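Local atomic coordinates of CheQ (PDB entry 6A51), a protein that probably acts, together with CheP, as a regulator controlling transcription of the core chemotaxis operon cheVAW in the bacterial pathogen Campylobacter jejuni. Residues I60-R65 against S80-F85; K128-F133 against I142-C147. All coordinates share one frame; numbering follows the deposited sequence.

Contact 1 of 2, residues I60-R65 against S80-F85; sequences IIFLHR and SGLNGF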
ATOM      1  N   ILE A  60       2.800  10.902  -4.027  1.00 41.95           N
ATOM      2  CA  ILE A  60       1.402  10.658  -4.337  1.00 33.01           C
ATOM      3  C   ILE A  60       0.548  11.067  -3.143  1.00 34.80           C
ATOM      4  O   ILE A  60       0.804  10.667  -1.999  1.00 30.87           O
ATOM      5  CB  ILE A  60       1.205   9.184  -4.722  1.00 33.32           C
ATOM      6  CG1 ILE A  60       1.756   8.945  -6.125  1.00 31.76           C
ATOM      7  CG2 ILE A  60      -0.259   8.778  -4.632  1.00 28.05           C
ATOM      8  CD1 ILE A  60       2.580   7.727  -6.209  1.00 23.26           C
ATOM      9  N   ILE A  61      -0.480  11.855  -3.407  1.00 30.13           N
ATOM     10  CA  ILE A  61      -1.271  12.482  -2.360  1.00 30.52           C
ATOM     11  C   ILE A  61      -2.512  11.654  -2.107  1.00 29.93           C
ATOM     12  O   ILE A  61      -3.206  11.277  -3.052  1.00 31.32           O
ATOM     13  CB  ILE A  61      -1.646  13.921  -2.743  1.00 34.77           C
ATOM     14  CG1 ILE A  61      -0.375  14.747  -2.909  1.00 33.49           C
ATOM     15  CG2 ILE A  61      -2.540  14.519  -1.678  1.00 41.17           C
ATOM     16  CD1 ILE A  61       0.518  14.689  -1.695  1.00 29.64           C
ATOM     17  N   PHE A  62      -2.798  11.383  -0.832  1.00 23.97           N
ATOM     18  CA  PHE A  62      -4.054  10.778  -0.416  1.00 27.21           C
ATOM     19  C   PHE A  62      -4.808  11.759   0.478  1.00 33.06           C
ATOM     20  O   PHE A  62      -4.210  12.434   1.320  1.00 32.11           O
ATOM     21  CB  PHE A  62      -3.808   9.455   0.323  1.00 24.86           C
ATOM     22  CG  PHE A  62      -3.140   8.407  -0.524  1.00 35.23           C
ATOM     23  CD1 PHE A  62      -1.760   8.373  -0.650  1.00 25.03           C
ATOM     24  CD2 PHE A  62      -3.892   7.469  -1.214  1.00 32.86           C
ATOM     25  CE1 PHE A  62      -1.141   7.426  -1.441  1.00 28.11           C
ATOM     26  CE2 PHE A  62      -3.282   6.514  -2.014  1.00 19.92           C
ATOM     27  CZ  PHE A  62      -1.904   6.493  -2.128  1.00 23.53           C
ATOM     28  N   LEU A  63      -6.123  11.836   0.293  1.00 29.59           N
ATOM     29  CA  LEU A  63      -6.981  12.716   1.072  1.00 23.15           C
ATOM     30  C   LEU A  63      -7.740  11.898   2.100  1.00 27.78           C
ATOM     31  O   LEU A  63      -8.307  10.852   1.774  1.00 39.65           O
ATOM     32  CB  LEU A  63      -7.963  13.466   0.174  1.00 27.74           C
ATOM     33  CG  LEU A  63      -7.279  14.269  -0.939  1.00 39.59           C
ATOM     34  CD1 LEU A  63      -8.274  14.794  -1.973  1.00 26.81           C
ATOM     35  CD2 LEU A  63      -6.481  15.389  -0.318  1.00 33.76           C
ATOM     36  N   HIS A  64      -7.750  12.371   3.336  1.00 33.05           N
ATOM     37  CA  HIS A  64      -8.520  11.700   4.369  1.00 33.13           C
ATOM     38  C   HIS A  64     -10.002  11.973   4.133  1.00 45.29           C
ATOM     39  O   HIS A  64     -10.387  13.118   3.862  1.00 45.50           O
ATOM     40  CB  HIS A  64      -8.064  12.186   5.742  1.00 34.94           C
ATOM     41  CG  HIS A  64      -8.514  11.322   6.872  1.00 41.49           C
ATOM     42  ND1 HIS A  64      -9.844  11.059   7.125  1.00 50.83           N
ATOM     43  CD2 HIS A  64      -7.810  10.662   7.820  1.00 45.03           C
ATOM     44  CE1 HIS A  64      -9.940  10.271   8.180  1.00 38.66           C
ATOM     45  NE2 HIS A  64      -8.722  10.019   8.624  1.00 40.92           N
ATOM     46  N   ARG A  65     -10.830  10.915   4.221  1.00 39.65           N
ATOM     47  CA  ARG A  65     -12.216  10.992   3.745  1.00 46.31           C
ATOM     48  C   ARG A  65     -13.043  11.985   4.541  1.00 42.62           C
ATOM     49  O   ARG A  65     -13.991  12.571   4.004  1.00 52.93           O
ATOM     50  CB  ARG A  65     -12.893   9.627   3.813  1.00 41.02           C
ATOM     51  CG  ARG A  65     -12.232   8.586   2.991  1.00 47.96           C
ATOM     52  CD  ARG A  65     -12.650   7.169   3.351  1.00 40.18           C
ATOM     53  NE  ARG A  65     -12.526   6.376   2.149  1.00 47.31           N
ATOM     54  CZ  ARG A  65     -13.484   6.239   1.247  1.00 43.39           C
ATOM     55  NH1 ARG A  65     -14.668   6.802   1.464  1.00 46.07           N
ATOM     56  NH2 ARG A  65     -13.261   5.529   0.142  1.00 42.70           N
ATOM     57  N   SER A  80     -12.616   4.847  -5.671  1.00 38.79           N
ATOM     58  CA  SER A  80     -12.239   3.479  -5.337  1.00 40.18           C
ATOM     59  C   SER A  80     -11.924   3.322  -3.852  1.00 38.40           C
ATOM     60  O   SER A  80     -11.283   4.180  -3.234  1.00 57.25           O
ATOM     61  CB  SER A  80     -11.028   3.062  -6.154  1.00 40.59           C
ATOM     62  OG  SER A  80     -11.286   3.229  -7.530  1.00 52.65           O
ATOM     63  N   GLY A  81     -12.378   2.210  -3.282  1.00 31.50           N
ATOM     64  CA  GLY A  81     -12.013   1.873  -1.922  1.00 31.75           C
ATOM     65  C   GLY A  81     -10.590   1.347  -1.833  1.00 38.92           C
ATOM     66  O   GLY A  81     -10.031   0.797  -2.784  1.00 40.81           O
ATOM     67  N   LEU A  82      -9.988   1.537  -0.666  1.00 35.65           N
ATOM     68  CA  LEU A  82      -8.602   1.133  -0.483  1.00 33.73           C
ATOM     69  C   LEU A  82      -8.410   0.383   0.831  1.00 30.32           C
ATOM     70  O   LEU A  82      -7.298   0.381   1.373  1.00 42.66           O
ATOM     71  CB  LEU A  82      -7.686   2.365  -0.546  1.00 34.51           C
ATOM     72  CG  LEU A  82      -7.659   3.161  -1.853  1.00 28.70           C
ATOM     73  CD1 LEU A  82      -7.181   4.594  -1.604  1.00 35.43           C
ATOM     74  CD2 LEU A  82      -6.751   2.470  -2.851  1.00 34.59           C
ATOM     75  N   ASN A  83      -9.466  -0.233   1.364  1.00 37.38           N
ATOM     76  CA  ASN A  83      -9.360  -0.980   2.614  1.00 38.17           C
ATOM     77  C   ASN A  83      -8.300  -2.062   2.507  1.00 37.22           C
ATOM     78  O   ASN A  83      -8.323  -2.872   1.574  1.00 35.62           O
ATOM     79  CB  ASN A  83     -10.704  -1.594   2.974  1.00 42.61           C
ATOM     80  CG  ASN A  83     -11.728  -0.555   3.397  1.00 53.80           C
ATOM     81  OD1 ASN A  83     -11.381   0.574   3.750  1.00 54.82           O
ATOM     82  ND2 ASN A  83     -12.996  -0.936   3.373  1.00 60.29           N
ATOM     83  N   GLY A  84      -7.361  -2.057   3.459  1.00 32.19           N
ATOM     84  CA  GLY A  84      -6.249  -2.988   3.481  1.00 20.61           C
ATOM     85  C   GLY A  84      -5.138  -2.696   2.495  1.00 31.79           C
ATOM     86  O   GLY A  84      -4.129  -3.418   2.489  1.00 29.59           O
ATOM     87  N   PHE A  85      -5.273  -1.675   1.658  1.00 30.13           N
ATOM     88  CA  PHE A  85      -4.255  -1.482   0.641  1.00 32.58           C
ATOM     89  C   PHE A  85      -3.175  -0.532   1.113  1.00 26.39           C
ATOM     90  O   PHE A  85      -3.371   0.289   2.015  1.00 28.81           O
ATOM     91  CB  PHE A  85      -4.866  -0.975  -0.661  1.00 31.65           C
ATOM     92  CG  PHE A  85      -5.530  -2.056  -1.459  1.00 37.33           C
ATOM     93  CD1 PHE A  85      -6.847  -2.425  -1.182  1.00 34.65           C
ATOM     94  CD2 PHE A  85      -4.831  -2.735  -2.460  1.00 32.80           C
ATOM     95  CE1 PHE A  85      -7.469  -3.432  -1.911  1.00 32.58           C
ATOM     96  CE2 PHE A  85      -5.449  -3.751  -3.200  1.00 41.29           C
ATOM     97  CZ  PHE A  85      -6.774  -4.096  -2.925  1.00 30.74           C
TER

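Contact 2 of 2, residues K128-F133 against I142-C147; sequences KKFYDF and IYIEKC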
ATOM      1  N   LYS A 128      -3.163  -6.004   4.073  1.00 32.34           N
ATOM      2  CA  LYS A 128      -3.982  -6.641   5.095  1.00 32.29           C
ATOM      3  C   LYS A 128      -4.169  -8.120   4.798  1.00 37.29           C
ATOM      4  O   LYS A 128      -4.022  -8.959   5.692  1.00 44.12           O
ATOM      5  CB  LYS A 128      -5.333  -5.938   5.200  1.00 33.37           C
ATOM      6  CG  LYS A 128      -6.180  -6.392   6.378  1.00 34.56           C
ATOM      7  CD  LYS A 128      -7.593  -5.831   6.293  1.00 42.22           C
ATOM      8  CE  LYS A 128      -8.337  -5.971   7.611  1.00 53.51           C
ATOM      9  NZ  LYS A 128      -8.783  -7.377   7.849  1.00 59.61           N
ATOM     10  N   LYS A 129      -4.477  -8.465   3.540  1.00 26.07           N
ATOM     11  CA  LYS A 129      -4.669  -9.874   3.212  1.00 28.90           C
ATOM     12  C   LYS A 129      -3.364 -10.642   3.311  1.00 33.69           C
ATOM     13  O   LYS A 129      -3.360 -11.817   3.705  1.00 34.79           O
ATOM     14  CB  LYS A 129      -5.277 -10.040   1.819  1.00 23.81           C
ATOM     15  CG  LYS A 129      -6.709  -9.564   1.760  1.00 42.68           C
ATOM     16  CD  LYS A 129      -7.363  -9.831   0.415  1.00 48.38           C
ATOM     17  CE  LYS A 129      -8.788  -9.275   0.433  1.00 58.94           C
ATOM     18  NZ  LYS A 129      -9.610  -9.666  -0.744  1.00 63.53           N
ATOM     19  N   PHE A 130      -2.248 -10.002   2.988  1.00 21.07           N
ATOM     20  CA  PHE A 130      -0.972 -10.697   3.094  1.00 24.38           C
ATOM     21  C   PHE A 130      -0.659 -11.033   4.552  1.00 25.66           C
ATOM     22  O   PHE A 130      -0.268 -12.163   4.873  1.00 28.83           O
ATOM     23  CB  PHE A 130       0.112  -9.839   2.473  1.00 18.42           C
ATOM     24  CG  PHE A 130       1.406 -10.537   2.294  1.00 28.08           C
ATOM     25  CD1 PHE A 130       1.470 -11.747   1.626  1.00 25.23           C
ATOM     26  CD2 PHE A 130       2.581  -9.966   2.766  1.00 17.88           C
ATOM     27  CE1 PHE A 130       2.698 -12.385   1.431  1.00 23.90           C
ATOM     28  CE2 PHE A 130       3.804 -10.603   2.589  1.00 29.36           C
ATOM     29  CZ  PHE A 130       3.863 -11.816   1.919  1.00 22.33           C
ATOM     30  N   TYR A 131      -0.860 -10.070   5.456  1.00 25.58           N
ATOM     31  CA  TYR A 131      -0.753 -10.339   6.889  1.00 27.23           C
ATOM     32  C   TYR A 131      -1.629 -11.519   7.299  1.00 28.50           C
ATOM     33  O   TYR A 131      -1.192 -12.403   8.046  1.00 26.01           O
ATOM     34  CB  TYR A 131      -1.150  -9.100   7.694  1.00 24.81           C
ATOM     35  CG  TYR A 131      -0.054  -8.081   7.977  1.00 33.80           C
ATOM     36  CD1 TYR A 131       1.055  -8.414   8.743  1.00 35.66           C
ATOM     37  CD2 TYR A 131      -0.171  -6.764   7.542  1.00 39.97           C
ATOM     38  CE1 TYR A 131       2.039  -7.479   9.028  1.00 28.94           C
ATOM     39  CE2 TYR A 131       0.809  -5.820   7.829  1.00 38.32           C
ATOM     40  CZ  TYR A 131       1.906  -6.189   8.570  1.00 34.89           C
ATOM     41  OH  TYR A 131       2.881  -5.266   8.859  1.00 42.00           O
ATOM     42  N   ASP A 132      -2.872 -11.551   6.812  1.00 29.37           N
ATOM     43  CA  ASP A 132      -3.778 -12.648   7.156  1.00 32.37           C
ATOM     44  C   ASP A 132      -3.239 -13.980   6.648  1.00 34.63           C
ATOM     45  O   ASP A 132      -3.251 -14.986   7.369  1.00 40.96           O
ATOM     46  CB  ASP A 132      -5.167 -12.383   6.575  1.00 27.87           C
ATOM     47  CG  ASP A 132      -5.863 -11.173   7.204  1.00 37.89           C
ATOM     48  OD1 ASP A 132      -5.496 -10.766   8.337  1.00 37.55           O
ATOM     49  OD2 ASP A 132      -6.785 -10.631   6.550  1.00 39.64           O
ATOM     50  N   PHE A 133      -2.763 -14.000   5.401  1.00 28.15           N
ATOM     51  CA  PHE A 133      -2.104 -15.177   4.850  1.00 33.01           C
ATOM     52  C   PHE A 133      -0.929 -15.620   5.720  1.00 28.66           C
ATOM     53  O   PHE A 133      -0.769 -16.811   6.008  1.00 30.86           O
ATOM     54  CB  PHE A 133      -1.659 -14.856   3.423  1.00 27.22           C
ATOM     55  CG  PHE A 133      -0.784 -15.888   2.798  1.00 28.81           C
ATOM     56  CD1 PHE A 133      -1.322 -17.101   2.354  1.00 30.62           C
ATOM     57  CD2 PHE A 133       0.574 -15.627   2.595  1.00 18.74           C
ATOM     58  CE1 PHE A 133      -0.515 -18.062   1.729  1.00 27.38           C
ATOM     59  CE2 PHE A 133       1.401 -16.572   1.969  1.00 24.61           C
ATOM     60  CZ  PHE A 133       0.855 -17.796   1.541  1.00 30.76           C
ATOM     61  N   ILE A 142       7.337  -6.944   8.832  1.00 37.15           N
ATOM     62  CA  ILE A 142       7.738  -8.147   8.114  1.00 34.78           C
ATOM     63  C   ILE A 142       8.797  -7.774   7.089  1.00 27.59           C
ATOM     64  O   ILE A 142       8.822  -6.657   6.573  1.00 32.62           O
ATOM     65  CB  ILE A 142       6.526  -8.832   7.441  1.00 21.78           C
ATOM     66  CG1 ILE A 142       5.882  -7.893   6.426  1.00 32.26           C
ATOM     67  CG2 ILE A 142       5.478  -9.198   8.486  1.00 20.77           C
ATOM     68  CD1 ILE A 142       4.688  -8.482   5.702  1.00 23.20           C
ATOM     69  N   TYR A 143       9.690  -8.711   6.799  1.00 27.87           N
ATOM     70  CA  TYR A 143      10.549  -8.628   5.631  1.00 22.35           C
ATOM     71  C   TYR A 143      10.393  -9.899   4.811  1.00 35.90           C
ATOM     72  O   TYR A 143      10.036 -10.959   5.338  1.00 26.26           O
ATOM     73  CB  TYR A 143      12.026  -8.443   5.989  1.00 22.02           C
ATOM     74  CG  TYR A 143      12.684  -9.583   6.763  1.00 22.56           C
ATOM     75  CD1 TYR A 143      12.673  -9.599   8.156  1.00 16.25           C
ATOM     76  CD2 TYR A 143      13.349 -10.611   6.106  1.00 25.25           C
ATOM     77  CE1 TYR A 143      13.296 -10.604   8.869  1.00 31.81           C
ATOM     78  CE2 TYR A 143      13.973 -11.631   6.814  1.00 29.69           C
ATOM     79  CZ  TYR A 143      13.938 -11.621   8.190  1.00 38.07           C
ATOM     80  OH  TYR A 143      14.556 -12.620   8.899  1.00 48.55           O
ATOM     81  N   ILE A 144      10.671  -9.770   3.512  1.00 26.30           N
ATOM     82  CA  ILE A 144      10.584 -10.860   2.552  1.00 33.71           C
ATOM     83  C   ILE A 144      11.957 -11.011   1.924  1.00 33.70           C
ATOM     84  O   ILE A 144      12.544 -10.031   1.461  1.00 32.56           O
ATOM     85  CB  ILE A 144       9.523 -10.601   1.464  1.00 31.23           C
ATOM     86  CG1 ILE A 144       8.153 -10.357   2.082  1.00 30.86           C
ATOM     87  CG2 ILE A 144       9.440 -11.784   0.495  1.00 18.08           C
ATOM     88  CD1 ILE A 144       7.108  -9.898   1.071  1.00 21.14           C
ATOM     89  N   GLU A 145      12.446 -12.238   1.865  1.00 33.46           N
ATOM     90  CA  GLU A 145      13.839 -12.432   1.525  1.00 39.97           C
ATOM     91  C   GLU A 145      13.990 -13.830   0.962  1.00 39.38           C
ATOM     92  O   GLU A 145      13.272 -14.744   1.362  1.00 37.74           O
ATOM     93  CB  GLU A 145      14.711 -12.265   2.767  1.00 31.87           C
ATOM     94  CG  GLU A 145      16.027 -11.615   2.586  1.00 43.43           C
ATOM     95  CD  GLU A 145      16.755 -11.518   3.917  1.00 56.84           C
ATOM     96  OE1 GLU A 145      16.943 -12.588   4.550  1.00 55.85           O
ATOM     97  OE2 GLU A 145      17.106 -10.383   4.341  1.00 45.88           O
ATOM     98  N   LYS A 146      14.928 -13.986   0.037  1.00 31.48           N
ATOM     99  CA  LYS A 146      15.368 -15.315  -0.340  1.00 26.95           C
ATOM    100  C   LYS A 146      15.855 -16.045   0.901  1.00 31.90           C
ATOM    101  O   LYS A 146      16.685 -15.529   1.652  1.00 42.54           O
ATOM    102  CB  LYS A 146      16.482 -15.230  -1.387  1.00 32.07           C
ATOM    103  CG  LYS A 146      16.057 -14.626  -2.721  1.00 33.18           C
ATOM    104  CD  LYS A 146      15.389 -15.691  -3.585  1.00 44.01           C
ATOM    105  CE  LYS A 146      14.977 -15.151  -4.948  1.00 40.92           C
ATOM    106  NZ  LYS A 146      14.192 -16.142  -5.744  1.00 61.74           N
ATOM    107  N   CYS A 147      15.311 -17.240   1.128  1.00 35.57           N
ATOM    108  CA  CYS A 147      15.740 -18.051   2.263  1.00 42.75           C
ATOM    109  C   CYS A 147      17.244 -18.280   2.239  1.00 30.10           C
ATOM    110  O   CYS A 147      17.894 -18.317   3.291  1.00 34.11           O
ATOM    111  CB  CYS A 147      14.980 -19.380   2.249  1.00 40.33           C
ATOM    112  SG  CYS A 147      13.152 -19.181   2.113  1.00 74.55           S
TER

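Contact 1 of 2, residues I60-R65 against S80-F85
Phe62 and Leu82 meet inside the protein, and their touch is the apolar part of an otherwise slender contact. CE2 of the Phe62 ring lies 4.4 Å from Leu82 CD1, and the methyl sits at the ring's edge, close to its plane, rather than over a face. Both residues are buried. Phe124 of strand 122-126 touches both side chains, while Tyr27 and Leu29 of strand 27-29 lie against Phe62, so the single methyl-to-ring touch belongs to a larger apolar cluster. This is plain packing between strand 62-64, an inner strand of a mixed four-stranded sheet, and the loop that leads into strand 85-87, at the border of an antiparallel three-stranded sheet; Leu82 opens a type II beta turn in that loop. The turn is closed by Phe85 N donating to Leu82 O at 2.9 Å, and Gly84, with phi of 76°, occupies its third position. The other half of the contact is partly exposed, and no bond fixes it. Arg65 directs its CG away from its own carbonyl carbon (chi1 -60°) and runs extended to NE, bringing the guanidinium across to the backbone of Ser80 and Gly81. There NH2 stays 4.1 Å from Ser80 O, which lies at the edge of the group near its plane, an approach too long for a hydrogen bond. Gly81 CA lies near the same nitrogen, oblique to the guanidinium plane, while Gly81 O accepts a hydrogen bond from Lys117 NZ.

Contact 2 of 2, residues K128-F133 against I142-C147
Ile142 touches Phe130 and Tyr131, and Ile144 touches Phe130, in a helix-on-strand packing: helix 127-134 packs against the start of strand 142-146, an outermost strand of an antiparallel three-stranded sheet. The two short axes run nearly at right angles (79°) and approach to 11.8 Å, a spacing that the side chains bridge. Strand alternation selects the participants, since Ile142 and Ile144 point to the helix and the intervening Tyr143 does not.

Ile142 can be followed outward from CB, where the chain forks. One branch is the methyl CG2, which lies 3.9 Å from Tyr131 CE1 and meets that ring obliquely. The other is CG1, set between the backbone N and the carbonyl carbon (chi1 61°), from which CD1 extends towards the second ring; this terminal methyl is 3.9 Å from Phe130 CE2 and equally close to CD2. A single isoleucine thus engages two successive residues of the helix, one with each branch.

Phe130 has a second neighbour at the same end of its ring. The Ile144 and Phe130 side chains approach each other from opposite directions, with Ile144 CD1 3.7 Å from Phe130 CE2 and also near CZ. Around these four buried residues, Phe94 of helix 88-95 touches Tyr131 and Ile142, and Val167 of the adjoining strand 165-169 touches both isoleucines. The polar end of Tyr131 turns to the connecting segment, where its OH is hydrogen-bonded to the main-chain oxygen of Gln140.

How the contacts relate
From the N terminus the chain first forms the mixed sheet, and contact 1 then closes a loop of 14 residues, including helix 73-77, back onto strand 62-64. The chain then enters strand 85-87 and helix 88-95, returns through strands 116-119 and 122-126, which complete the middle sheet, and reaches helix 127-134. Contact 2 closes a shorter loop of eight residues. The loops follow in series, neither nested nor crossed, with centres 21 Å apart on opposite sides of the chain's centre. Lys128 N, at the start of helix 127-134, probably bonds to Gly84 O in the turn (3.2 Å), joining the two. At the end of segment 142-147, Cys147 is disulfide-bonded to Cys166 of strand 165-169.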